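Local coordinates for Uly1 (Catenovulum maritimum, PDB 7DRQ), which is a calcium-binding ulvan lyase of polysaccharide lyase family 24, with a beta-propeller fold, that probably cleaves the green-algal polysaccharide ulvan, at residues Y59-W64 against V74-Y79; A52-K57 against A112-P117; K85-E90 against V160-F165. All coordinates share one frame; numbering follows the deposited sequence.

Contact 1 of 3, residues Y59-W64 against V74-Y79; sequences YVFMTW and VMLTRY
W64 and T77 meet on one face of an antiparallel beta hairpin, the two middle strands of a four-stranded propeller blade. The pairs V60-Y79, M62-T77 and W64-M75 are hydrogen-bonded; F61-R78 and T63-L76 are non-hydrogen-bonded. Halfway along, M62 N reaches T77 O at 2.8 Å, whereas W64 N stands 3.3 Å from M75 O.

The packing is tight around the indole. W64 CG lies between its own backbone N and carbonyl carbon (chi1 49°), a turn that helps to lay the indole beside M75 and T77. The six-membered ring receives M75 CG almost straight above its centroid, at 3.6 Å, a CH-pi contact; the selenium of this selenomethionine stands obliquely at 5.0 Å, a Met-aromatic contact. In the ring plane, W64 NE1 donates to T77 OG1 at 2.9 Å in a nearly straight bond (171°). Threonine suits this buried place because its hydroxyl accepts the indole proton while also bonding T88 OG1 of the next strand. Farther along the same buried face the fit is looser, V60 CG2 reaching the edge of the Y79 ring at 4.0 Å.

The solvent side belongs to Y59, which is partly exposed. Its ring lies alongside R78, with CE1 over one face of the guanidinium and the two planes 26° apart. Arginine suits the place because its methylenes can pack on rings while its end finds polar partners, NH1 bonding A158 O. R78 CG lies over the F61 face, and the next carbon, CD, touches both aromatic residues: Y59 CD1 at 3.4 Å and F61 CZ at 3.5 Å.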
loop_
_atom_site.group_PDB
_atom_site.type_symbol
_atom_site.label_atom_id
_atom_site.label_comp_id
_atom_site.label_asym_id
_atom_site.label_seq_id
_atom_site.Cartn_x
_atom_site.Cartn_y
_atom_site.Cartn_z
ATOM N N TYR A 59 -11.295 -14.222 -10.706
ATOM C CA TYR A 59 -11.653 -13.939 -9.322
ATOM C C TYR A 59 -11.090 -12.592 -8.911
ATOM O O TYR A 59 -9.914 -12.307 -9.159
ATOM C CB TYR A 59 -11.128 -15.027 -8.388
ATOM C CG TYR A 59 -11.589 -16.416 -8.736
ATOM C CD1 TYR A 59 -12.873 -16.845 -8.426
ATOM C CD2 TYR A 59 -10.726 -17.312 -9.363
ATOM C CE1 TYR A 59 -13.288 -18.147 -8.742
ATOM C CE2 TYR A 59 -11.124 -18.594 -9.680
ATOM C CZ TYR A 59 -12.399 -19.007 -9.370
ATOM O OH TYR A 59 -12.781 -20.292 -9.691
ATOM N N VAL A 60 -11.923 -11.770 -8.277
ATOM C CA VAL A 60 -11.472 -10.525 -7.666
ATOM C C VAL A 60 -11.498 -10.721 -6.160
ATOM O O VAL A 60 -12.570 -10.944 -5.580
ATOM C CB VAL A 60 -12.360 -9.335 -8.069
ATOM C CG1 VAL A 60 -11.751 -8.038 -7.539
ATOM C CG2 VAL A 60 -12.502 -9.278 -9.577
ATOM N N PHE A 61 -10.333 -10.627 -5.522
ATOM C CA PHE A 61 -10.216 -10.770 -4.080
ATOM C C PHE A 61 -10.140 -9.390 -3.442
ATOM O O PHE A 61 -9.333 -8.554 -3.864
ATOM C CB PHE A 61 -8.975 -11.591 -3.724
ATOM C CG PHE A 61 -9.064 -13.031 -4.154
ATOM C CD1 PHE A 61 -8.703 -13.408 -5.439
ATOM C CD2 PHE A 61 -9.511 -14.005 -3.272
ATOM C CE1 PHE A 61 -8.783 -14.727 -5.835
ATOM C CE2 PHE A 61 -9.587 -15.332 -3.663
ATOM C CZ PHE A 61 -9.227 -15.691 -4.946
HETATM N N MSE A 62 -10.999 -9.141 -2.450
HETATM C CA MSE A 62 -11.047 -7.845 -1.778
HETATM C C MSE A 62 -11.119 -8.012 -0.269
HETATM O O MSE A 62 -11.907 -8.810 0.234
HETATM C CB MSE A 62 -12.245 -7.034 -2.272
HETATM C CG MSE A 62 -12.162 -6.696 -3.741
HETATM SE SE MSE A 62 -13.893 -5.968 -4.343
HETATM C CE MSE A 62 -14.841 -7.613 -4.749
ATOM N N THR A 63 -10.297 -7.255 0.453
ATOM C CA THR A 63 -10.285 -7.298 1.905
ATOM C C THR A 63 -10.940 -6.047 2.473
ATOM O O THR A 63 -11.019 -5.007 1.820
ATOM C CB THR A 63 -8.862 -7.410 2.455
ATOM O OG1 THR A 63 -8.141 -6.209 2.162
ATOM C CG2 THR A 63 -8.130 -8.615 1.844
ATOM N N TRP A 64 -11.387 -6.161 3.719
ATOM C CA TRP A 64 -12.014 -5.068 4.447
ATOM C C TRP A 64 -12.216 -5.513 5.886
ATOM O O TRP A 64 -12.333 -6.709 6.162
ATOM C CB TRP A 64 -13.357 -4.656 3.809
ATOM C CG TRP A 64 -14.321 -5.797 3.500
ATOM C CD1 TRP A 64 -14.191 -6.742 2.514
ATOM C CD2 TRP A 64 -15.567 -6.073 4.148
ATOM N NE1 TRP A 64 -15.279 -7.590 2.520
ATOM C CE2 TRP A 64 -16.132 -7.207 3.515
ATOM C CE3 TRP A 64 -16.262 -5.481 5.207
ATOM C CZ2 TRP A 64 -17.342 -7.757 3.915
ATOM C CZ3 TRP A 64 -17.472 -6.025 5.595
ATOM C CH2 TRP A 64 -18.004 -7.147 4.950
ATOM N N VAL A 74 -11.783 -9.028 10.399
ATOM C CA VAL A 74 -11.095 -9.108 9.113
ATOM C C VAL A 74 -11.932 -9.929 8.138
ATOM O O VAL A 74 -12.322 -11.064 8.437
ATOM C CB VAL A 74 -9.702 -9.731 9.305
ATOM C CG1 VAL A 74 -9.097 -10.131 7.966
ATOM C CG2 VAL A 74 -8.774 -8.766 10.069
HETATM N N MSE A 75 -12.209 -9.365 6.964
HETATM C CA MSE A 75 -13.028 -10.052 5.953
HETATM C C MSE A 75 -12.290 -10.227 4.642
HETATM O O MSE A 75 -11.490 -9.381 4.258
HETATM C CB MSE A 75 -14.326 -9.289 5.663
HETATM C CG MSE A 75 -15.015 -8.681 6.871
HETATM SE SE MSE A 75 -15.776 -10.032 8.042
HETATM C CE MSE A 75 -17.055 -10.900 6.836
ATOM N N LEU A 76 -12.596 -11.318 3.933
ATOM C CA LEU A 76 -12.061 -11.573 2.605
ATOM C C LEU A 76 -13.214 -11.953 1.688
ATOM O O LEU A 76 -13.905 -12.943 1.942
ATOM C CB LEU A 76 -10.998 -12.681 2.640
ATOM C CG LEU A 76 -10.553 -13.146 1.244
ATOM C CD1 LEU A 76 -9.902 -11.990 0.482
ATOM C CD2 LEU A 76 -9.613 -14.356 1.328
ATOM N N THR A 77 -13.437 -11.153 0.647
ATOM C CA THR A 77 -14.515 -11.373 -0.316
ATOM C C THR A 77 -13.918 -11.769 -1.656
ATOM O O THR A 77 -12.904 -11.206 -2.086
ATOM C CB THR A 77 -15.366 -10.110 -0.495
ATOM O OG1 THR A 77 -15.979 -9.756 0.747
ATOM C CG2 THR A 77 -16.470 -10.345 -1.544
ATOM N N ARG A 78 -14.535 -12.744 -2.314
ATOM C CA ARG A 78 -14.110 -13.154 -3.642
ATOM C C ARG A 78 -15.290 -13.009 -4.584
ATOM O O ARG A 78 -16.327 -13.643 -4.373
ATOM C CB ARG A 78 -13.595 -14.596 -3.643
ATOM C CG ARG A 78 -13.025 -15.024 -4.996
ATOM C CD ARG A 78 -12.667 -16.510 -5.002
ATOM N NE ARG A 78 -13.873 -17.338 -4.956
ATOM C CZ ARG A 78 -13.875 -18.668 -4.939
ATOM N NH1 ARG A 78 -12.722 -19.348 -4.980
ATOM N NH2 ARG A 78 -15.030 -19.329 -4.883
ATOM N N TYR A 79 -15.134 -12.169 -5.603
ATOM C CA TYR A 79 -16.131 -11.980 -6.652
ATOM C C TYR A 79 -15.715 -12.772 -7.887
ATOM O O TYR A 79 -14.567 -12.681 -8.335
ATOM C CB TYR A 79 -16.278 -10.490 -6.987
ATOM C CG TYR A 79 -17.062 -10.231 -8.249
ATOM C CD1 TYR A 79 -18.448 -10.309 -8.251
ATOM C CD2 TYR A 79 -16.421 -9.923 -9.442
ATOM C CE1 TYR A 79 -19.178 -10.086 -9.406
ATOM C CE2 TYR A 79 -17.156 -9.691 -10.616
ATOM C CZ TYR A 79 -18.531 -9.777 -10.583
ATOM O OH TYR A 79 -19.256 -9.555 -11.746
#

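Contact 2 of 3, residues A52-K57 against A112-P117; sequences AIKVYK and AVAISP
K54 and V113 bring together the first strands of two successive sheets of the propeller. Strands 53-56 and 112-115 run almost parallel, 9° apart, but with their axes 6.6 Å from each other they are packed through side chains and are not paired as one sheet.

The lysine can be followed outward. Its CB points at the other strand, and CG, anti to the carbonyl carbon of K54 (chi1 -66°), comes within 3.2 Å of V113 O. The chain then bends, so that CD passes the same oxygen more loosely, at 4.0 Å, and CE approaches again. NZ finally donates to V113 O at 2.8 Å, nearly in line with the carbonyl bond. The aliphatic chain is thus curled round the very oxygen that its ammonium grips. NZ also forms a salt bridge with D51, just before the segment, so its charge is answered by a carboxylate as well as by a carbonyl dipole. A lysine suits this place, since it is long enough to span the gap and flexible enough to fold back on it.

Farther along, Y56 and I115 cross at about a right angle. I115 CG2 sits over one face of the Y56 ring, offset toward the rim, 3.8 Å from Y56 CG in a CH-pi contact. The opposite face carries K57 CG over its centre, so the ring is sandwiched by aliphatic carbons. Y56 CE1 reaches P117 CA at 3.8 Å, and the hydroxyl bonds E120. At the other end, V113 CG1 rests 4.0 Å from A52 C. A lysine, a tyrosine and the branched V113 and I115 meet between the backbones, as side chains do between neighbouring blades of a beta-propeller.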
loop_
_atom_site.group_PDB
_atom_site.type_symbol
_atom_site.label_atom_id
_atom_site.label_comp_id
_atom_site.label_asym_id
_atom_site.label_seq_id
_atom_site.Cartn_x
_atom_site.Cartn_y
_atom_site.Cartn_z
ATOM N N ALA A 52 -5.533 -3.985 -0.948
ATOM C CA ALA A 52 -6.749 -4.676 -0.547
ATOM C C ALA A 52 -7.514 -5.310 -1.696
ATOM O O ALA A 52 -8.604 -5.844 -1.466
ATOM C CB ALA A 52 -7.676 -3.706 0.203
ATOM N N ILE A 53 -7.008 -5.257 -2.923
ATOM C CA ILE A 53 -7.730 -5.864 -4.035
ATOM C C ILE A 53 -6.745 -6.500 -5.006
ATOM O O ILE A 53 -5.743 -5.883 -5.380
ATOM C CB ILE A 53 -8.642 -4.840 -4.744
ATOM C CG1 ILE A 53 -9.182 -5.421 -6.049
ATOM C CG2 ILE A 53 -7.936 -3.508 -4.977
ATOM C CD1 ILE A 53 -10.419 -4.694 -6.545
ATOM N N LYS A 54 -7.028 -7.739 -5.414
ATOM C CA LYS A 54 -6.221 -8.433 -6.409
ATOM C C LYS A 54 -7.144 -9.180 -7.357
ATOM O O LYS A 54 -8.268 -9.545 -6.995
ATOM C CB LYS A 54 -5.245 -9.440 -5.780
ATOM C CG LYS A 54 -4.147 -8.817 -4.937
ATOM C CD LYS A 54 -3.246 -7.948 -5.796
ATOM C CE LYS A 54 -2.491 -6.957 -4.918
ATOM N NZ LYS A 54 -1.627 -7.691 -3.910
ATOM N N VAL A 55 -6.657 -9.410 -8.572
ATOM C CA VAL A 55 -7.375 -10.184 -9.578
ATOM C C VAL A 55 -6.510 -11.363 -9.989
ATOM O O VAL A 55 -5.331 -11.191 -10.321
ATOM C CB VAL A 55 -7.763 -9.326 -10.795
ATOM C CG1 VAL A 55 -8.589 -10.155 -11.784
ATOM C CG2 VAL A 55 -8.582 -8.130 -10.340
ATOM N N TYR A 56 -7.095 -12.560 -9.948
ATOM C CA TYR A 56 -6.431 -13.795 -10.355
ATOM C C TYR A 56 -7.414 -14.588 -11.202
ATOM O O TYR A 56 -8.468 -14.995 -10.700
ATOM C CB TYR A 56 -5.985 -14.625 -9.145
ATOM C CG TYR A 56 -5.591 -16.032 -9.531
ATOM C CD1 TYR A 56 -4.415 -16.274 -10.231
ATOM C CD2 TYR A 56 -6.403 -17.119 -9.218
ATOM C CE1 TYR A 56 -4.057 -17.561 -10.605
ATOM C CE2 TYR A 56 -6.052 -18.398 -9.580
ATOM C CZ TYR A 56 -4.879 -18.616 -10.275
ATOM O OH TYR A 56 -4.535 -19.894 -10.644
ATOM N N LYS A 57 -7.072 -14.802 -12.475
ATOM C CA LYS A 57 -7.987 -15.421 -13.428
ATOM C C LYS A 57 -9.342 -14.717 -13.372
ATOM O O LYS A 57 -9.417 -13.499 -13.582
ATOM C CB LYS A 57 -8.116 -16.924 -13.150
ATOM C CG LYS A 57 -6.801 -17.677 -13.330
ATOM C CD LYS A 57 -6.982 -19.180 -13.207
ATOM C CE LYS A 57 -5.768 -19.924 -13.752
ATOM N NZ LYS A 57 -5.260 -19.301 -15.011
ATOM N N ALA A 112 -3.706 -6.676 3.589
ATOM C CA ALA A 112 -3.185 -6.930 2.255
ATOM C C ALA A 112 -3.494 -8.364 1.849
ATOM O O ALA A 112 -3.480 -9.273 2.682
ATOM C CB ALA A 112 -1.676 -6.697 2.199
ATOM N N VAL A 113 -3.792 -8.559 0.562
ATOM C CA VAL A 113 -4.121 -9.878 0.039
ATOM C C VAL A 113 -3.279 -10.144 -1.204
ATOM O O VAL A 113 -2.984 -9.233 -1.984
ATOM C CB VAL A 113 -5.634 -10.021 -0.277
ATOM C CG1 VAL A 113 -6.076 -8.982 -1.336
ATOM C CG2 VAL A 113 -5.975 -11.446 -0.713
ATOM N N ALA A 114 -2.883 -11.404 -1.379
ATOM C CA ALA A 114 -2.256 -11.847 -2.616
ATOM C C ALA A 114 -2.633 -13.294 -2.904
ATOM O O ALA A 114 -2.898 -14.080 -1.988
ATOM C CB ALA A 114 -0.725 -11.740 -2.560
ATOM N N ILE A 115 -2.633 -13.635 -4.190
ATOM C CA ILE A 115 -2.746 -15.013 -4.670
ATOM C C ILE A 115 -1.410 -15.410 -5.291
ATOM O O ILE A 115 -0.826 -14.633 -6.051
ATOM C CB ILE A 115 -3.883 -15.145 -5.703
ATOM C CG1 ILE A 115 -5.182 -14.519 -5.186
ATOM C CG2 ILE A 115 -4.083 -16.608 -6.092
ATOM C CD1 ILE A 115 -5.715 -15.162 -3.945
ATOM N N SER A 116 -0.911 -16.608 -4.961
ATOM C CA SER A 116 0.183 -17.182 -5.752
ATOM C C SER A 116 -0.385 -17.772 -7.033
ATOM O O SER A 116 -1.206 -18.687 -6.966
ATOM C CB SER A 116 0.922 -18.279 -5.007
ATOM O OG SER A 116 1.824 -18.931 -5.916
ATOM N N PRO A 117 0.031 -17.304 -8.206
ATOM C CA PRO A 117 -0.449 -17.931 -9.445
ATOM C C PRO A 117 0.136 -19.318 -9.665
ATOM O O PRO A 117 -0.318 -20.022 -10.571
ATOM C CB PRO A 117 -0.002 -16.944 -10.537
ATOM C CG PRO A 117 0.402 -15.688 -9.795
ATOM C CD PRO A 117 0.917 -16.165 -8.477
#

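Contact 3 of 3, residues K85-E90 against V160-F165; sequences KSVTIE and VTDNNF
The last strand of a propeller blade, 86-91, is covered here by a loop that contains a short 3-10 turn at 162-164, and V87 and I89 pack against D162 and F165. The two residues of the strand alternate with S86 and T88, so both send their side chains to the same face, as beta geometry requires.

F165 is the central piece. Its CG is anti to the backbone N (chi1 -169°), and its ring crosses the I89 side chain at about a right angle. I89 CD1 lies over one face, offset toward the rim, 3.5 Å from F165 CE2 in a CH-pi contact. V87 CG1 approaches the ring obliquely, 3.6 Å from F165 CD2. Both residues suit the site: V87 offers a short branch methyl, and I89 a longer arm whose CD1 reaches over the face. The ring also touches F61 and R78 on the inner strands.

V87 CG1 has a second neighbour in D162 OD1, at 3.6 Å, while V87 CG2 lies the same distance from D162 O. The valine offers D162 no polar partner; the carboxylate's OD1 has a salt bridge to R78 instead. K85, at the exposed end, brings just its CB near D162 OD2.

The turn holds itself together: N164 N donates to T161 O, and F165 N to D162 O at 3.0 Å, which ties the F165 backbone to the turn. Polar contact between the segments runs through one water, which donates to T88 O at 2.8 Å and to F165 O at 2.7 Å. The result is a loop laid over the last, outermost strand of a four-stranded blade, as at the outer side of a beta-propeller.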
loop_
_atom_site.group_PDB
_atom_site.type_symbol
_atom_site.label_atom_id
_atom_site.label_comp_id
_atom_site.label_asym_id
_atom_site.label_seq_id
_atom_site.Cartn_x
_atom_site.Cartn_y
_atom_site.Cartn_z
ATOM N N LYS A 85 -21.232 -13.757 -8.937
ATOM C CA LYS A 85 -21.515 -14.068 -7.542
ATOM C C LYS A 85 -20.303 -13.794 -6.660
ATOM O O LYS A 85 -19.161 -13.822 -7.123
ATOM C CB LYS A 85 -21.946 -15.526 -7.378
ATOM C CG LYS A 85 -23.019 -15.933 -8.388
ATOM C CD LYS A 85 -24.423 -15.713 -7.849
ATOM C CE LYS A 85 -25.454 -15.628 -8.979
ATOM N NZ LYS A 85 -25.483 -14.280 -9.641
ATOM N N SER A 86 -20.572 -13.549 -5.379
ATOM C CA SER A 86 -19.535 -13.267 -4.397
ATOM C C SER A 86 -19.731 -14.145 -3.174
ATOM O O SER A 86 -20.856 -14.534 -2.836
ATOM C CB SER A 86 -19.545 -11.791 -3.971
ATOM O OG SER A 86 -19.416 -10.942 -5.100
ATOM N N VAL A 87 -18.615 -14.451 -2.517
ATOM C CA VAL A 87 -18.599 -15.198 -1.265
ATOM C C VAL A 87 -17.581 -14.531 -0.344
ATOM O O VAL A 87 -16.529 -14.066 -0.797
ATOM C CB VAL A 87 -18.255 -16.689 -1.492
ATOM C CG1 VAL A 87 -16.997 -16.829 -2.336
ATOM C CG2 VAL A 87 -18.116 -17.432 -0.168
ATOM N N THR A 88 -17.892 -14.483 0.944
ATOM C CA THR A 88 -17.045 -13.791 1.908
ATOM C C THR A 88 -16.684 -14.722 3.058
ATOM O O THR A 88 -17.490 -15.563 3.466
ATOM C CB THR A 88 -17.754 -12.517 2.410
ATOM O OG1 THR A 88 -17.877 -11.604 1.313
ATOM C CG2 THR A 88 -16.972 -11.831 3.524
ATOM N N ILE A 89 -15.462 -14.568 3.567
ATOM C CA ILE A 89 -14.971 -15.322 4.716
ATOM C C ILE A 89 -14.737 -14.341 5.848
ATOM O O ILE A 89 -14.081 -13.311 5.651
ATOM C CB ILE A 89 -13.670 -16.078 4.400
ATOM C CG1 ILE A 89 -13.887 -17.145 3.318
ATOM C CG2 ILE A 89 -13.105 -16.695 5.676
ATOM C CD1 ILE A 89 -12.579 -17.849 2.896
ATOM N N GLU A 90 -15.266 -14.654 7.028
ATOM C CA GLU A 90 -15.002 -13.874 8.230
ATOM C C GLU A 90 -13.862 -14.519 9.009
ATOM O O GLU A 90 -13.930 -15.704 9.355
ATOM C CB GLU A 90 -16.248 -13.776 9.110
ATOM C CG GLU A 90 -16.001 -13.063 10.421
ATOM C CD GLU A 90 -17.153 -13.211 11.395
ATOM O OE1 GLU A 90 -18.291 -13.420 10.938
ATOM O OE2 GLU A 90 -16.911 -13.123 12.615
ATOM N N VAL A 160 -11.447 -22.790 -5.359
ATOM C CA VAL A 160 -12.521 -23.683 -4.929
ATOM C C VAL A 160 -13.867 -23.032 -5.259
ATOM O O VAL A 160 -13.957 -21.827 -5.507
ATOM C CB VAL A 160 -12.433 -24.035 -3.435
ATOM C CG1 VAL A 160 -11.110 -24.747 -3.131
ATOM C CG2 VAL A 160 -12.598 -22.787 -2.561
ATOM N N THR A 161 -14.919 -23.851 -5.286
ATOM C CA THR A 161 -16.254 -23.308 -5.515
ATOM C C THR A 161 -16.663 -22.401 -4.359
ATOM O O THR A 161 -16.095 -22.451 -3.266
ATOM C CB THR A 161 -17.286 -24.432 -5.669
ATOM O OG1 THR A 161 -17.268 -25.248 -4.491
ATOM C CG2 THR A 161 -16.968 -25.298 -6.885
ATOM N N ASP A 162 -17.675 -21.561 -4.614
ATOM C CA ASP A 162 -18.134 -20.620 -3.595
ATOM C C ASP A 162 -18.483 -21.325 -2.291
ATOM O O ASP A 162 -18.134 -20.847 -1.205
ATOM C CB ASP A 162 -19.349 -19.833 -4.096
ATOM C CG ASP A 162 -18.996 -18.780 -5.124
ATOM O OD1 ASP A 162 -17.797 -18.572 -5.385
ATOM O OD2 ASP A 162 -19.934 -18.142 -5.672
ATOM N N ASN A 163 -19.198 -22.454 -2.368
ATOM C CA ASN A 163 -19.619 -23.085 -1.120
ATOM C C ASN A 163 -18.441 -23.657 -0.340
ATOM O O ASN A 163 -18.574 -23.902 0.861
ATOM C CB ASN A 163 -20.651 -24.189 -1.376
ATOM C CG ASN A 163 -20.093 -25.309 -2.203
ATOM O OD1 ASN A 163 -19.636 -25.090 -3.328
ATOM N ND2 ASN A 163 -20.125 -26.528 -1.662
ATOM N N ASN A 164 -17.307 -23.883 -0.992
ATOM C CA ASN A 164 -16.115 -24.369 -0.306
ATOM C C ASN A 164 -15.159 -23.247 0.079
ATOM O O ASN A 164 -14.116 -23.518 0.692
ATOM C CB ASN A 164 -15.388 -25.399 -1.181
ATOM C CG ASN A 164 -16.218 -26.650 -1.415
ATOM O OD1 ASN A 164 -16.268 -27.176 -2.521
ATOM N ND2 ASN A 164 -16.878 -27.122 -0.371
ATOM N N PHE A 165 -15.480 -22.000 -0.272
ATOM C CA PHE A 165 -14.609 -20.857 0.031
ATOM C C PHE A 165 -14.906 -20.413 1.458
ATOM O O PHE A 165 -15.684 -19.489 1.716
ATOM C CB PHE A 165 -14.824 -19.726 -0.971
ATOM C CG PHE A 165 -13.792 -18.637 -0.885
ATOM C CD1 PHE A 165 -12.522 -18.829 -1.404
ATOM C CD2 PHE A 165 -14.090 -17.429 -0.290
ATOM C CE1 PHE A 165 -11.561 -17.828 -1.324
ATOM C CE2 PHE A 165 -13.123 -16.409 -0.206
ATOM C CZ PHE A 165 -11.863 -16.620 -0.725
HETATM O O HOH W 1 -17.602 -18.381 3.266
#

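In the fold
From the N terminus, the chain enters the blade at 52-57, the first half of contact 2, and turns into 59-64, which closes a hairpin with 74-79 in contact 1. The next strand, 85-90, completes the four-stranded sheet. The chain then reaches 112-117 and closes contact 2, so contact 1 falls wholly within that longer loop. Contact 3 closes only at 160-165; having begun inside the span of contact 2 and ended beyond it, it crosses contact 2, but it follows contact 1 in series. Contact 1 thus forms the middle of the blade, contact 2 joins its first strand to the following sheet, and contact 3 covers its last strand with a loop.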